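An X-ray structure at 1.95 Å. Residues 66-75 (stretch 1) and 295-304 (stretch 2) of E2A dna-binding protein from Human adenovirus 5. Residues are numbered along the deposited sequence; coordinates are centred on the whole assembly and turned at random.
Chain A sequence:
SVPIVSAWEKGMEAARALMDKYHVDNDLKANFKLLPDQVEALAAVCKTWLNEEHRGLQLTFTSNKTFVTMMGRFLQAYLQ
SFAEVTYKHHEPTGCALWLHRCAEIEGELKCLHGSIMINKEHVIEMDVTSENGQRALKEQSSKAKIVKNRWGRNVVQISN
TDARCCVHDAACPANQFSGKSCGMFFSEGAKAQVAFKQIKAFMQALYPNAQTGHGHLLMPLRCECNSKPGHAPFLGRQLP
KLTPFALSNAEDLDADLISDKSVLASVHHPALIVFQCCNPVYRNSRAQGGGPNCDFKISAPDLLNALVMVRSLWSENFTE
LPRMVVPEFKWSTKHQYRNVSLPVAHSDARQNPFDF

Stretch 1, residues 66-75: TFVTMMGRFL
Stretch 2 (295-304) DFKISAPDLL

A helix can pack one face against a segment that changes from loop to strand to helix by sharing side chains between its turns, and in residues 66-75 and 295-304 of the adenovirus E2A DNA-binding protein Phe296, Ile298 and Leu303 are each met by more than one helix residue. Met70 occupies the apolar centre. Its all-m side chain (-66°, -53°, -61°) reaches all three: CG lies 4.1 Å from Ile298 CD1, CE 3.7 Å from Leu303 CD2, and SD 3.8 Å from Phe296 CE1. The sulfur sits at the edge of the Phe296 ring, 81° off its normal. Ile298 (t, t) points toward the helix, and its CD1 also lies 4.2 Å from Phe67 CD1. Leu303 starts away from the helix at CA-to-CB, yet its t, t conformation brings the end back, so that CD2 also meets the edge of the Phe74 ring (chi1 m) at 3.8 Å from CE2.

The backbones set this arrangement. Stretch 1 is helical throughout, with i to i+4 bonds such as Met70 N to Thr66 O at 3.0 Å. Stretch 2 enters as loop, runs extended through Ile298 (phi/psi -152/137) and Ser299, and turns helical from Ala300, with Ser299 at the N-cap position and Leu303 N bonded to Ser299 O at 2.9 Å. The helix 66-75 axis crosses strand 297-299 at 78°, approaching to 8.3 Å, and helix 300-304 at 40°, approaching to 10.3 Å. Together the stretches bury 447 Å².

Two aromatic rings take part in the packing around this centre. Phe67 leaves its backbone sideways (chi1 -176°, chi2 74°), but its end comes nearer and places CE1 3.2 Å from Asp302 O, a carbonyl near the plane of the ring at its edge. Phe296 (chi1 t, chi2 97°) offers one face to Thr66: CG2 stands 3.8 Å from the ring centroid and 19° off the normal, a CH-pi contact. Arg73 is extended beyond its m chi1, and its NH2 comes within 4.0 Å of Phe296 CE1.

Thr66 joins the apolar surface to the polar edge. Its CA is 5.8 Å from Phe296 CA, the nearest backbone register, and CB points toward stretch 2. With chi1 at -55° (m), CG2 covers the ring while OG1 accepts a hydrogen bond from Lys297 N at 3.0 Å, with an N-H...O angle of 157°. Thr66 OG1 is also 2.7 Å from the oxygen of a water, which donates a weak hydrogen bond to Asp295 OD1 at 3.3 Å. One short side chain thus serves both kinds of contact.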

# COMPACT_ATOMS: atom_id res chain seq x y z
N THR A 66 3.06 -6.59 -8.85
CA THR A 66 3.13 -5.61 -7.78
C THR A 66 3.99 -6.17 -6.66
O THR A 66 4.73 -5.43 -6.07
CB THR A 66 1.76 -5.22 -7.20
OG1 THR A 66 0.91 -4.76 -8.27
CG2 THR A 66 1.96 -4.05 -6.19
N PHE A 67 3.86 -7.46 -6.34
CA PHE A 67 4.69 -8.02 -5.26
C PHE A 67 6.23 -7.82 -5.57
O PHE A 67 7.04 -7.33 -4.73
CB PHE A 67 4.35 -9.51 -5.04
CG PHE A 67 5.09 -10.11 -3.90
CD1 PHE A 67 4.72 -9.79 -2.60
CD2 PHE A 67 6.20 -10.94 -4.13
CE1 PHE A 67 5.41 -10.30 -1.48
CE2 PHE A 67 6.86 -11.49 -3.05
CZ PHE A 67 6.48 -11.11 -1.69
N VAL A 68 6.61 -8.20 -6.78
CA VAL A 68 8.02 -8.10 -7.20
C VAL A 68 8.52 -6.65 -7.27
O VAL A 68 9.69 -6.33 -6.92
CB VAL A 68 8.18 -8.83 -8.57
CG1 VAL A 68 9.50 -8.50 -9.20
CG2 VAL A 68 8.02 -10.32 -8.35
N THR A 69 7.66 -5.77 -7.77
CA THR A 69 8.00 -4.33 -7.79
C THR A 69 8.24 -3.78 -6.40
O THR A 69 9.18 -3.00 -6.18
CB THR A 69 6.88 -3.56 -8.46
OG1 THR A 69 6.89 -3.98 -9.83
CG2 THR A 69 7.14 -2.01 -8.34
N MET A 70 7.41 -4.20 -5.44
CA MET A 70 7.63 -3.71 -4.11
C MET A 70 8.90 -4.30 -3.52
O MET A 70 9.63 -3.60 -2.82
CB MET A 70 6.43 -3.91 -3.17
CG MET A 70 5.19 -3.11 -3.57
SD MET A 70 5.46 -1.31 -3.82
CE MET A 70 5.98 -0.96 -2.15
N MET A 71 9.14 -5.59 -3.70
CA MET A 71 10.42 -6.10 -3.25
C MET A 71 11.58 -5.26 -3.86
O MET A 71 12.57 -4.96 -3.18
CB MET A 71 10.57 -7.54 -3.75
CG MET A 71 9.81 -8.55 -2.88
SD MET A 71 10.18 -10.27 -3.33
CE MET A 71 11.67 -10.46 -2.47
N GLY A 72 11.43 -4.94 -5.14
CA GLY A 72 12.42 -4.09 -5.83
C GLY A 72 12.66 -2.77 -5.13
O GLY A 72 13.81 -2.34 -4.94
N ARG A 73 11.60 -2.10 -4.73
CA ARG A 73 11.77 -0.87 -4.00
C ARG A 73 12.45 -1.07 -2.65
O ARG A 73 13.22 -0.20 -2.18
CB ARG A 73 10.39 -0.24 -3.78
CG ARG A 73 9.60 0.20 -5.07
CD ARG A 73 8.38 1.05 -4.61
NE ARG A 73 7.28 1.27 -5.61
CZ ARG A 73 6.08 1.82 -5.35
NH1 ARG A 73 5.67 2.11 -4.08
NH2 ARG A 73 5.22 2.02 -6.39
N PHE A 74 12.11 -2.16 -1.96
CA PHE A 74 12.73 -2.39 -0.66
C PHE A 74 14.20 -2.72 -0.84
O PHE A 74 15.00 -2.27 -0.07
CB PHE A 74 12.01 -3.50 0.08
CG PHE A 74 10.67 -3.09 0.56
CD1 PHE A 74 10.50 -1.88 1.26
CD2 PHE A 74 9.52 -3.89 0.28
CE1 PHE A 74 9.26 -1.46 1.73
CE2 PHE A 74 8.28 -3.48 0.76
CZ PHE A 74 8.13 -2.31 1.48
N LEU A 75 14.53 -3.48 -1.87
CA LEU A 75 15.91 -3.82 -2.15
C LEU A 75 16.69 -2.54 -2.48
O LEU A 75 17.76 -2.26 -1.94
CB LEU A 75 15.95 -4.72 -3.37
CG LEU A 75 17.13 -5.71 -3.55
CD1 LEU A 75 17.45 -6.15 -4.95
CD2 LEU A 75 18.36 -5.71 -2.54
N ASP A 295 -2.52 -0.85 -12.64
CA ASP A 295 -2.98 -2.13 -12.11
C ASP A 295 -2.27 -2.48 -10.75
O ASP A 295 -2.29 -3.64 -10.30
CB ASP A 295 -2.72 -3.23 -13.17
CG ASP A 295 -1.20 -3.38 -13.55
OD1 ASP A 295 -0.28 -2.85 -12.82
OD2 ASP A 295 -0.88 -4.05 -14.59
N PHE A 296 -1.68 -1.48 -10.07
CA PHE A 296 -1.05 -1.75 -8.78
C PHE A 296 -2.03 -2.49 -7.84
O PHE A 296 -3.19 -2.05 -7.66
CB PHE A 296 -0.63 -0.39 -8.20
CG PHE A 296 0.14 -0.46 -6.87
CD1 PHE A 296 1.54 -0.42 -6.85
CD2 PHE A 296 -0.55 -0.46 -5.66
CE1 PHE A 296 2.25 -0.47 -5.60
CE2 PHE A 296 0.14 -0.47 -4.35
CZ PHE A 296 1.52 -0.50 -4.32
N LYS A 297 -1.61 -3.57 -7.18
CA LYS A 297 -2.56 -4.29 -6.26
C LYS A 297 -1.76 -5.18 -5.32
O LYS A 297 -1.04 -6.12 -5.75
CB LYS A 297 -3.63 -5.12 -6.97
CG LYS A 297 -4.73 -5.75 -6.06
CD LYS A 297 -5.49 -6.88 -6.81
CE LYS A 297 -6.94 -7.09 -6.29
NZ LYS A 297 -7.49 -8.56 -6.32
N ILE A 298 -1.83 -4.85 -4.04
CA ILE A 298 -1.09 -5.64 -3.04
C ILE A 298 -1.79 -5.56 -1.71
O ILE A 298 -2.19 -4.47 -1.29
CB ILE A 298 0.39 -5.22 -2.93
CG1 ILE A 298 1.14 -6.10 -1.89
CG2 ILE A 298 0.51 -3.64 -2.64
CD1 ILE A 298 2.71 -6.14 -2.22
N SER A 299 -1.91 -6.70 -1.02
CA SER A 299 -2.67 -6.76 0.22
C SER A 299 -1.66 -6.44 1.30
O SER A 299 -0.44 -6.62 1.10
CB SER A 299 -3.32 -8.17 0.47
OG SER A 299 -2.26 -9.18 0.56
N ALA A 300 -2.13 -5.93 2.43
CA ALA A 300 -1.19 -5.56 3.51
C ALA A 300 -0.26 -6.69 4.04
O ALA A 300 0.92 -6.46 4.27
CB ALA A 300 -1.96 -4.87 4.71
N PRO A 301 -0.76 -7.88 4.23
CA PRO A 301 0.22 -8.92 4.63
C PRO A 301 1.25 -9.24 3.58
O PRO A 301 2.40 -9.51 3.98
CB PRO A 301 -0.62 -10.16 4.90
CG PRO A 301 -2.10 -9.59 5.05
CD PRO A 301 -2.13 -8.42 4.11
N ASP A 302 0.88 -9.23 2.28
CA ASP A 302 1.85 -9.51 1.21
C ASP A 302 2.81 -8.36 1.14
O ASP A 302 3.98 -8.59 0.85
CB ASP A 302 1.14 -9.74 -0.16
CG ASP A 302 0.36 -11.01 -0.16
OD1 ASP A 302 0.63 -11.81 0.77
OD2 ASP A 302 -0.53 -11.18 -1.02
N LEU A 303 2.35 -7.14 1.43
CA LEU A 303 3.29 -5.98 1.42
C LEU A 303 4.38 -6.11 2.52
O LEU A 303 5.58 -5.85 2.30
CB LEU A 303 2.53 -4.67 1.62
CG LEU A 303 3.04 -3.35 1.00
CD1 LEU A 303 2.40 -2.10 1.65
CD2 LEU A 303 4.46 -3.17 0.41
N LEU A 304 3.96 -6.51 3.72
CA LEU A 304 4.92 -6.72 4.80
C LEU A 304 5.84 -7.88 4.44
O LEU A 304 7.03 -7.78 4.63
CB LEU A 304 4.18 -7.04 6.10
CG LEU A 304 4.79 -6.75 7.47
CD1 LEU A 304 4.32 -7.57 8.67
CD2 LEU A 304 6.13 -5.95 7.58
O HOH W 1 1.89 -3.44 -10.38